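Local coordinates for protein hypothetical bacterial 6-phosphogluconolactonase (Bacteroides fragilis, PDB 3SCY) that is probably a 6-phosphogluconolactonase, hydrolysing the lactone of 6-phosphogluconate, and is built as a seven-bladed beta-propeller, at residues 34-39 with 314-319; 53-57 with 355-360; 61-66 with 77-82. All blocks are in the same frame, centred on the assembly; numbering follows the deposited sequence.

Contact 1 (34-39 with 314-319); sequences FNEETG and TPNGKY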
loop_
_atom_site.group_PDB
_atom_site.type_symbol
_atom_site.label_atom_id
_atom_site.label_comp_id
_atom_site.label_asym_id
_atom_site.label_seq_id
_atom_site.Cartn_x
_atom_site.Cartn_y
_atom_site.Cartn_z
ATOM N N PHE A 34 -2.902 5.088 18.557
ATOM C CA PHE A 34 -1.860 4.076 18.794
ATOM C C PHE A 34 -0.621 4.766 19.361
ATOM O O PHE A 34 -0.087 5.678 18.721
ATOM C CB PHE A 34 -1.520 3.284 17.500
ATOM C CG PHE A 34 -0.457 2.233 17.766
ATOM C CD1 PHE A 34 -0.794 0.997 18.327
ATOM C CD2 PHE A 34 0.886 2.499 17.516
ATOM C CE1 PHE A 34 0.191 0.049 18.619
ATOM C CE2 PHE A 34 1.867 1.539 17.793
ATOM C CZ PHE A 34 1.514 0.328 18.355
ATOM N N ASN A 35 -0.142 4.319 20.538
ATOM C CA ASN A 35 1.039 4.934 21.132
ATOM C C ASN A 35 2.299 4.228 20.617
ATOM O O ASN A 35 2.491 3.045 20.903
ATOM C CB ASN A 35 0.942 4.885 22.651
ATOM C CG ASN A 35 1.964 5.735 23.326
ATOM O OD1 ASN A 35 3.167 5.665 23.032
ATOM N ND2 ASN A 35 1.505 6.598 24.211
ATOM N N GLU A 36 3.137 4.941 19.825
ATOM C CA GLU A 36 4.341 4.341 19.217
ATOM C C GLU A 36 5.518 4.235 20.218
ATOM O O GLU A 36 6.605 3.838 19.814
ATOM C CB GLU A 36 4.777 5.056 17.921
ATOM C CG GLU A 36 5.206 6.513 18.064
ATOM C CD GLU A 36 6.001 7.122 16.920
ATOM O OE1 GLU A 36 6.250 6.427 15.905
ATOM O OE2 GLU A 36 6.427 8.291 17.070
ATOM N N GLU A 37 5.309 4.585 21.493
ATOM C CA GLU A 37 6.384 4.412 22.496
ATOM C C GLU A 37 6.011 3.260 23.444
ATOM O O GLU A 37 6.902 2.647 24.042
ATOM C CB GLU A 37 6.710 5.713 23.289
ATOM C CG GLU A 37 7.325 6.864 22.488
ATOM C CD GLU A 37 8.646 6.728 21.742
ATOM O OE1 GLU A 37 9.502 5.921 22.169
ATOM O OE2 GLU A 37 8.848 7.482 20.760
ATOM N N THR A 38 4.704 2.938 23.571
ATOM C CA THR A 38 4.240 1.868 24.471
ATOM C C THR A 38 3.489 0.705 23.804
ATOM O O THR A 38 3.380 -0.361 24.415
ATOM C CB THR A 38 3.321 2.412 25.565
ATOM O OG1 THR A 38 2.121 2.877 24.957
ATOM C CG2 THR A 38 3.970 3.511 26.409
ATOM N N GLY A 39 2.928 0.925 22.604
ATOM C CA GLY A 39 2.176 -0.119 21.919
ATOM C C GLY A 39 0.721 -0.222 22.319
ATOM O O GLY A 39 0.003 -1.093 21.821
ATOM N N THR A 314 5.866 2.065 12.634
ATOM C CA THR A 314 5.655 3.402 13.199
ATOM C C THR A 314 6.776 4.350 12.743
ATOM O O THR A 314 7.912 3.904 12.527
ATOM C CB THR A 314 5.563 3.323 14.716
ATOM O OG1 THR A 314 6.776 2.750 15.257
ATOM C CG2 THR A 314 4.309 2.561 15.191
ATOM N N PRO A 315 6.495 5.682 12.667
ATOM C CA PRO A 315 7.533 6.632 12.213
ATOM C C PRO A 315 8.822 6.602 13.046
ATOM O O PRO A 315 9.893 6.843 12.489
ATOM C CB PRO A 315 6.841 7.997 12.331
ATOM C CG PRO A 315 5.388 7.678 12.119
ATOM C CD PRO A 315 5.189 6.353 12.834
ATOM N N ASN A 316 8.746 6.268 14.347
ATOM C CA ASN A 316 9.935 6.206 15.205
ATOM C C ASN A 316 10.686 4.867 15.032
ATOM O O ASN A 316 11.713 4.658 15.670
ATOM C CB ASN A 316 9.581 6.455 16.672
ATOM C CG ASN A 316 8.807 5.366 17.365
ATOM O OD1 ASN A 316 8.385 4.375 16.755
ATOM N ND2 ASN A 316 8.508 5.576 18.635
ATOM N N GLY A 317 10.128 3.962 14.211
ATOM C CA GLY A 317 10.723 2.651 13.938
ATOM C C GLY A 317 10.592 1.632 15.044
ATOM O O GLY A 317 11.129 0.518 14.934
ATOM N N LYS A 318 9.899 1.972 16.141
ATOM C CA LYS A 318 9.853 1.078 17.294
ATOM C C LYS A 318 8.897 -0.107 17.140
ATOM O O LYS A 318 9.159 -1.157 17.719
ATOM C CB LYS A 318 9.520 1.857 18.588
ATOM C CG LYS A 318 9.449 0.992 19.836
ATOM C CD LYS A 318 9.307 1.798 21.100
ATOM C CE LYS A 318 9.367 0.873 22.292
ATOM N NZ LYS A 318 9.311 1.633 23.562
ATOM N N TYR A 319 7.762 0.071 16.436
ATOM C CA TYR A 319 6.809 -1.029 16.300
ATOM C C TYR A 319 6.451 -1.318 14.848
ATOM O O TYR A 319 6.484 -0.433 13.979
ATOM C CB TYR A 319 5.494 -0.732 17.067
ATOM C CG TYR A 319 5.661 -0.600 18.557
ATOM C CD1 TYR A 319 5.839 -1.724 19.361
ATOM C CD2 TYR A 319 5.622 0.644 19.174
ATOM C CE1 TYR A 319 5.999 -1.609 20.741
ATOM C CE2 TYR A 319 5.790 0.771 20.555
ATOM C CZ TYR A 319 5.969 -0.362 21.334
ATOM O OH TYR A 319 6.149 -0.285 22.709
#

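Contact 2 (53-57 with 355-360); sequences SYLIP and VCLKFV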
loop_
_atom_site.group_PDB
_atom_site.type_symbol
_atom_site.label_atom_id
_atom_site.label_comp_id
_atom_site.label_asym_id
_atom_site.label_seq_id
_atom_site.Cartn_x
_atom_site.Cartn_y
_atom_site.Cartn_z
ATOM N N SER A 53 -10.798 -1.685 1.261
ATOM C CA SER A 53 -9.625 -2.544 1.464
ATOM C C SER A 53 -8.280 -1.811 1.392
ATOM O O SER A 53 -7.246 -2.368 1.777
ATOM C CB SER A 53 -9.635 -3.703 0.489
ATOM O OG SER A 53 -9.473 -3.179 -0.813
ATOM N N TYR A 54 -8.295 -0.592 0.892
ATOM C CA TYR A 54 -7.119 0.252 0.859
ATOM C C TYR A 54 -7.586 1.671 1.021
ATOM O O TYR A 54 -8.622 2.062 0.474
ATOM C CB TYR A 54 -6.277 0.072 -0.444
ATOM C CG TYR A 54 -4.804 0.281 -0.182
ATOM C CD1 TYR A 54 -4.010 -0.763 0.295
ATOM C CD2 TYR A 54 -4.228 1.549 -0.280
ATOM C CE1 TYR A 54 -2.689 -0.550 0.684
ATOM C CE2 TYR A 54 -2.892 1.765 0.088
ATOM C CZ TYR A 54 -2.135 0.708 0.569
ATOM O OH TYR A 54 -0.818 0.872 0.962
ATOM N N LEU A 55 -6.827 2.439 1.761
ATOM C CA LEU A 55 -7.149 3.834 1.991
ATOM C C LEU A 55 -5.876 4.619 2.231
ATOM O O LEU A 55 -4.827 4.065 2.574
ATOM C CB LEU A 55 -8.129 3.997 3.187
ATOM C CG LEU A 55 -7.777 3.290 4.507
ATOM C CD1 LEU A 55 -6.743 4.055 5.290
ATOM C CD2 LEU A 55 -9.000 3.198 5.395
ATOM N N ILE A 56 -6.002 5.926 2.070
ATOM C CA ILE A 56 -4.893 6.839 2.295
ATOM C C ILE A 56 -5.367 8.118 2.875
ATOM O O ILE A 56 -6.409 8.630 2.484
ATOM C CB ILE A 56 -4.109 7.126 0.951
ATOM C CG1 ILE A 56 -4.994 7.711 -0.166
ATOM C CG2 ILE A 56 -3.248 5.925 0.502
ATOM C CD1 ILE A 56 -4.149 8.405 -1.251
ATOM N N PRO A 57 -4.560 8.721 3.756
ATOM C CA PRO A 57 -4.868 10.088 4.176
ATOM C C PRO A 57 -4.278 11.081 3.176
ATOM O O PRO A 57 -3.288 10.749 2.492
ATOM C CB PRO A 57 -4.141 10.214 5.514
ATOM C CG PRO A 57 -2.928 9.279 5.357
ATOM C CD PRO A 57 -3.305 8.202 4.362
ATOM N N VAL A 355 -7.234 -5.183 6.562
ATOM C CA VAL A 355 -6.354 -5.358 5.395
ATOM C C VAL A 355 -5.589 -4.083 5.013
ATOM O O VAL A 355 -4.892 -4.102 4.004
ATOM C CB VAL A 355 -7.140 -5.923 4.159
ATOM C CG1 VAL A 355 -7.620 -7.362 4.392
ATOM C CG2 VAL A 355 -8.328 -5.034 3.775
ATOM N N CYS A 356 -5.710 -2.975 5.770
ATOM C CA CYS A 356 -4.950 -1.780 5.419
ATOM C C CYS A 356 -4.747 -0.959 6.645
ATOM O O CYS A 356 -5.723 -0.645 7.304
ATOM C CB CYS A 356 -5.634 -0.971 4.329
ATOM S SG CYS A 356 -4.654 0.454 3.789
ATOM N N LEU A 357 -3.493 -0.619 6.961
ATOM C CA LEU A 357 -3.138 0.198 8.099
ATOM C C LEU A 357 -2.445 1.443 7.624
ATOM O O LEU A 357 -1.517 1.358 6.806
ATOM C CB LEU A 357 -2.197 -0.559 9.052
ATOM C CG LEU A 357 -2.651 -1.960 9.489
ATOM C CD1 LEU A 357 -1.595 -2.608 10.392
ATOM C CD2 LEU A 357 -3.986 -1.907 10.207
ATOM N N LYS A 358 -2.884 2.600 8.121
ATOM C CA LYS A 358 -2.230 3.868 7.818
ATOM C C LYS A 358 -2.167 4.735 9.039
ATOM O O LYS A 358 -3.026 4.610 9.912
ATOM C CB LYS A 358 -2.979 4.643 6.705
ATOM C CG LYS A 358 -2.958 3.970 5.330
ATOM C CD LYS A 358 -1.592 3.997 4.657
ATOM C CE LYS A 358 -1.647 3.204 3.382
ATOM N NZ LYS A 358 -0.396 3.377 2.583
ATOM N N PHE A 359 -1.145 5.603 9.132
ATOM C CA PHE A 359 -1.055 6.548 10.251
ATOM C C PHE A 359 -1.181 7.968 9.765
ATOM O O PHE A 359 -0.768 8.287 8.653
ATOM C CB PHE A 359 0.286 6.443 11.008
ATOM C CG PHE A 359 0.508 5.162 11.777
ATOM C CD1 PHE A 359 -0.390 4.755 12.763
ATOM C CD2 PHE A 359 1.663 4.398 11.575
ATOM C CE1 PHE A 359 -0.184 3.578 13.473
ATOM C CE2 PHE A 359 1.882 3.231 12.304
ATOM C CZ PHE A 359 0.970 2.834 13.265
ATOM N N VAL A 360 -1.730 8.824 10.628
ATOM C CA VAL A 360 -1.819 10.282 10.530
ATOM C C VAL A 360 -1.154 10.761 11.844
ATOM O O VAL A 360 -1.542 10.297 12.931
ATOM C CB VAL A 360 -3.261 10.787 10.340
ATOM C CG1 VAL A 360 -3.306 12.317 10.217
ATOM C CG2 VAL A 360 -3.922 10.128 9.144
HETATM O O HOH W 1 -5.324 -4.367 1.344
#

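Contact 3 (61-66 with 77-82); sequences GKFVYS and VSAFAF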
loop_
_atom_site.group_PDB
_atom_site.type_symbol
_atom_site.label_atom_id
_atom_site.label_comp_id
_atom_site.label_asym_id
_atom_site.label_seq_id
_atom_site.Cartn_x
_atom_site.Cartn_y
_atom_site.Cartn_z
ATOM N N GLY A 61 -3.481 15.494 6.304
ATOM C CA GLY A 61 -4.293 14.676 7.211
ATOM C C GLY A 61 -5.733 15.142 7.385
ATOM O O GLY A 61 -6.404 14.725 8.332
ATOM N N LYS A 62 -6.218 16.025 6.510
ATOM C CA LYS A 62 -7.565 16.572 6.605
ATOM C C LYS A 62 -8.591 15.750 5.827
ATOM O O LYS A 62 -9.789 15.956 6.006
ATOM C CB LYS A 62 -7.597 18.035 6.118
ATOM C CG LYS A 62 -6.709 18.988 6.936
ATOM C CD LYS A 62 -7.312 19.404 8.264
ATOM C CE LYS A 62 -6.394 20.318 9.051
ATOM N NZ LYS A 62 -6.144 21.616 8.358
ATOM N N PHE A 63 -8.121 14.855 4.941
ATOM C CA PHE A 63 -8.987 14.022 4.113
ATOM C C PHE A 63 -8.493 12.620 4.083
ATOM O O PHE A 63 -7.312 12.349 4.318
ATOM C CB PHE A 63 -9.075 14.558 2.668
ATOM C CG PHE A 63 -9.578 15.978 2.603
ATOM C CD1 PHE A 63 -10.941 16.257 2.703
ATOM C CD2 PHE A 63 -8.689 17.040 2.540
ATOM C CE1 PHE A 63 -11.402 17.580 2.714
ATOM C CE2 PHE A 63 -9.151 18.364 2.543
ATOM C CZ PHE A 63 -10.497 18.620 2.678
ATOM N N VAL A 64 -9.420 11.690 3.851
ATOM C CA VAL A 64 -9.097 10.291 3.675
ATOM C C VAL A 64 -9.786 9.814 2.401
ATOM O O VAL A 64 -10.948 10.183 2.152
ATOM C CB VAL A 64 -9.479 9.429 4.904
ATOM C CG1 VAL A 64 -9.418 7.921 4.609
ATOM C CG2 VAL A 64 -8.564 9.776 6.075
ATOM N N TYR A 65 -9.084 8.993 1.614
ATOM C CA TYR A 65 -9.672 8.436 0.402
ATOM C C TYR A 65 -9.570 6.958 0.479
ATOM O O TYR A 65 -8.522 6.434 0.841
ATOM C CB TYR A 65 -8.979 8.969 -0.866
ATOM C CG TYR A 65 -9.020 10.475 -0.927
ATOM C CD1 TYR A 65 -10.116 11.142 -1.466
ATOM C CD2 TYR A 65 -7.997 11.240 -0.372
ATOM C CE1 TYR A 65 -10.180 12.538 -1.477
ATOM C CE2 TYR A 65 -8.076 12.631 -0.333
ATOM C CZ TYR A 65 -9.168 13.280 -0.897
ATOM O OH TYR A 65 -9.249 14.648 -0.897
ATOM N N SER A 66 -10.665 6.253 0.174
ATOM C CA SER A 66 -10.630 4.801 0.222
ATOM C C SER A 66 -11.150 4.211 -1.051
ATOM O O SER A 66 -12.010 4.795 -1.699
ATOM C CB SER A 66 -11.448 4.277 1.404
ATOM O OG SER A 66 -12.836 4.175 1.120
ATOM N N VAL A 77 -14.322 4.965 -5.445
ATOM C CA VAL A 77 -13.468 5.618 -4.453
ATOM C C VAL A 77 -14.348 6.520 -3.625
ATOM O O VAL A 77 -15.204 7.212 -4.186
ATOM C CB VAL A 77 -12.276 6.382 -5.064
ATOM C CG1 VAL A 77 -11.481 7.129 -3.985
ATOM C CG2 VAL A 77 -11.374 5.412 -5.807
ATOM N N SER A 78 -14.148 6.513 -2.302
ATOM C CA SER A 78 -14.888 7.373 -1.387
ATOM C C SER A 78 -13.942 8.411 -0.824
ATOM O O SER A 78 -12.803 8.064 -0.501
ATOM C CB SER A 78 -15.477 6.543 -0.249
ATOM O OG SER A 78 -16.379 5.564 -0.740
ATOM N N ALA A 79 -14.411 9.649 -0.687
ATOM C CA ALA A 79 -13.652 10.752 -0.118
ATOM C C ALA A 79 -14.291 11.174 1.176
ATOM O O ALA A 79 -15.515 11.363 1.222
ATOM C CB ALA A 79 -13.634 11.922 -1.091
ATOM N N PHE A 80 -13.483 11.367 2.215
ATOM C CA PHE A 80 -13.960 11.743 3.540
ATOM C C PHE A 80 -13.223 12.927 4.109
ATOM O O PHE A 80 -12.008 13.037 3.902
ATOM C CB PHE A 80 -13.712 10.586 4.537
ATOM C CG PHE A 80 -14.296 9.246 4.184
ATOM C CD1 PHE A 80 -13.614 8.376 3.340
ATOM C CD2 PHE A 80 -15.517 8.838 4.723
ATOM C CE1 PHE A 80 -14.138 7.134 3.020
ATOM C CE2 PHE A 80 -16.056 7.600 4.383
ATOM C CZ PHE A 80 -15.369 6.767 3.524
ATOM N N ALA A 81 -13.916 13.769 4.880
ATOM C CA ALA A 81 -13.233 14.750 5.711
ATOM C C ALA A 81 -12.777 14.002 6.966
ATOM O O ALA A 81 -13.550 13.202 7.527
ATOM C CB ALA A 81 -14.155 15.890 6.080
ATOM N N PHE A 82 -11.541 14.216 7.382
ATOM C CA PHE A 82 -10.992 13.508 8.536
ATOM C C PHE A 82 -10.603 14.459 9.634
ATOM O O PHE A 82 -10.017 15.512 9.394
ATOM C CB PHE A 82 -9.772 12.656 8.102
ATOM C CG PHE A 82 -9.209 11.780 9.200
ATOM C CD1 PHE A 82 -10.006 10.830 9.831
ATOM C CD2 PHE A 82 -7.869 11.850 9.546
ATOM C CE1 PHE A 82 -9.485 10.009 10.831
ATOM C CE2 PHE A 82 -7.343 11.020 10.536
ATOM C CZ PHE A 82 -8.157 10.108 11.173
HETATM O O HOH W 2 -7.298 16.004 10.610
#

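Contact 1 (34-39 with 314-319)
The flat ends of Glu36 and Asn316 come at each other from opposite directions and lie stacked, carboxylate and amide planes only 12° apart. Side by side with this stack run two bonds: Asn316 N gives its hydrogen to Glu36 OE1 (2.9 Å), on the syn side but tilted out of the carboxylate plane, and Asn316 ND2 reaches Glu36 O at 2.8 Å. ND2 also makes a weak bond to OE2 of Glu37, whose carboxylate stands nearly upright to the amide. Asparagine suits this place because its OD1 is left to accept from Thr314 OG1 and Lys318 N, the latter closing an Asx turn that overlaps the end of the type I turn 314-317. That turn connects the two innermost strands of one blade of the seven-bladed propeller, and 34-39 is the end of strand 28-35 and the turn that follows it, in the adjoining blade. Lys318, extended throughout with CG anti to its backbone N (chi1 180°), carries NZ to Glu37 O at 2.7 Å. Tyr319 lies between Lys318 CG on one face and Gly39 CA on the other, 4.2 Å from the ring centroid; a residue without a side chain lets the backbone come this near. Phe34 turns an edge toward the Tyr319 ring, planes at 89°.

Contact 2 (53-57 with 355-360)
Cys356 SG sits over the centre of the Tyr54 ring, 3.8 Å from its centroid and 13° off the ring normal, a sulfur-aromatic contact of the beta-propeller where Tyr54, just before the innermost strand 55-57 of one blade, meets the innermost strand 355-360 of its neighbour. The two strands run parallel, 5° apart in direction, but their axes stay 7.4 Å from each other, so side chains rather than a shared backbone bond network fill the gap. The same sulfur accepts a long hydrogen bond from Leu55 N at 3.6 Å, which a small, polarisable cysteine can do while still covering the ring. SG is carried there by chi1 of -176°, which sets it opposite the backbone N. At the far end of the ring Lys358 NZ bonds to Tyr54 OH (3.0 Å), the two side chains crossing at about a right angle. The lysine chain bends at its second torsion and then runs straight, its CG and CE passing close to Leu55 O, a buried carbonyl with no hydrogen-bond partner. Its aliphatic part also slides past Leu55 CD1, so one residue serves both an apolar and a polar neighbour. Further along, Pro57 CB packs on Val360 CG2 at 3.6 Å. At the other end Ser53, whose OG bonds to Glu69, lays CB against Val355 CG2. Beside this pair a water lies within hydrogen-bonding distance of both backbones, 2.8 Å from Ser53 O and 2.7 Å from Val355 O.

In the next shell, Tyr104 stacks on the Tyr54 ring. Strand 13-20 holds the other segment in place: Lys358 pairs with Leu17 through the backbone, and Val355 and Cys356 both face Gly19 in a classic beta bulge.

Contact 3 (61-66 with 77-82)
Strands 63-66 and 77-82 pair antiparallel, with Val64-Phe80 and Ser66-Ser78 as hydrogen-bonded pairs and Phe63-Ala81 and Tyr65-Ala79 as non-hydrogen-bonded ones. Phe82 N adds a nearly straight bond to Lys62 O (2.8 Å, 174° at the hydrogen), and beyond it a water donates to both Gly61 O and Phe82 O. On one face of the sheet Tyr65 lays CE1 against the Ala79 methyl CB at 3.5 Å; a residue as small as alanine leaves room for the tyrosine ring beside it, and the OH goes on to Gly131 O. Phe63, on the same face, brings its ring edge to Phe80 O. The opposite face holds Val64, Ser66, Ser78 and Phe80. Here the Phe80 ring meets Val64 O in its plane, 3.4 Å from CD1, so weakly positive ring hydrogens probably face the oxygen. Val64 CG2 packs obliquely on Phe82, 3.7 Å from CB; chi1 of -175° turns that phenyl toward the turn just before strand 63-68, where CD2 comes near Gly61 O. Val64 and Phe82 both also touch Leu17 of strand 13-20, apolar bulk suited to the space between sheets. This is the central hairpin of a four-stranded antiparallel propeller blade, packed against its neighbour.

In the fold
Contacts 1 and 2 flank the blade made of strands 13-20, 28-35, 41-48 and 354-360, which takes strands from both ends of the chain and so closes the propeller ring. Contact 1 joins it to the blade of 310-350 and contact 2 to the blade of 55-96; contact 3 lies within the latter, between its middle strands. Along the chain the segments of contacts 1 and 2 alternate, while contact 3 falls between the halves of both. Centres of contacts 1 and 2 lie 16 Å apart, bridged where Phe359 CE2 packs on Thr314 CG2 at 3.8 Å. Contact 3 is 10 Å from contact 2, centre to centre; strands 55-57 and 63-68 are neighbours in one sheet.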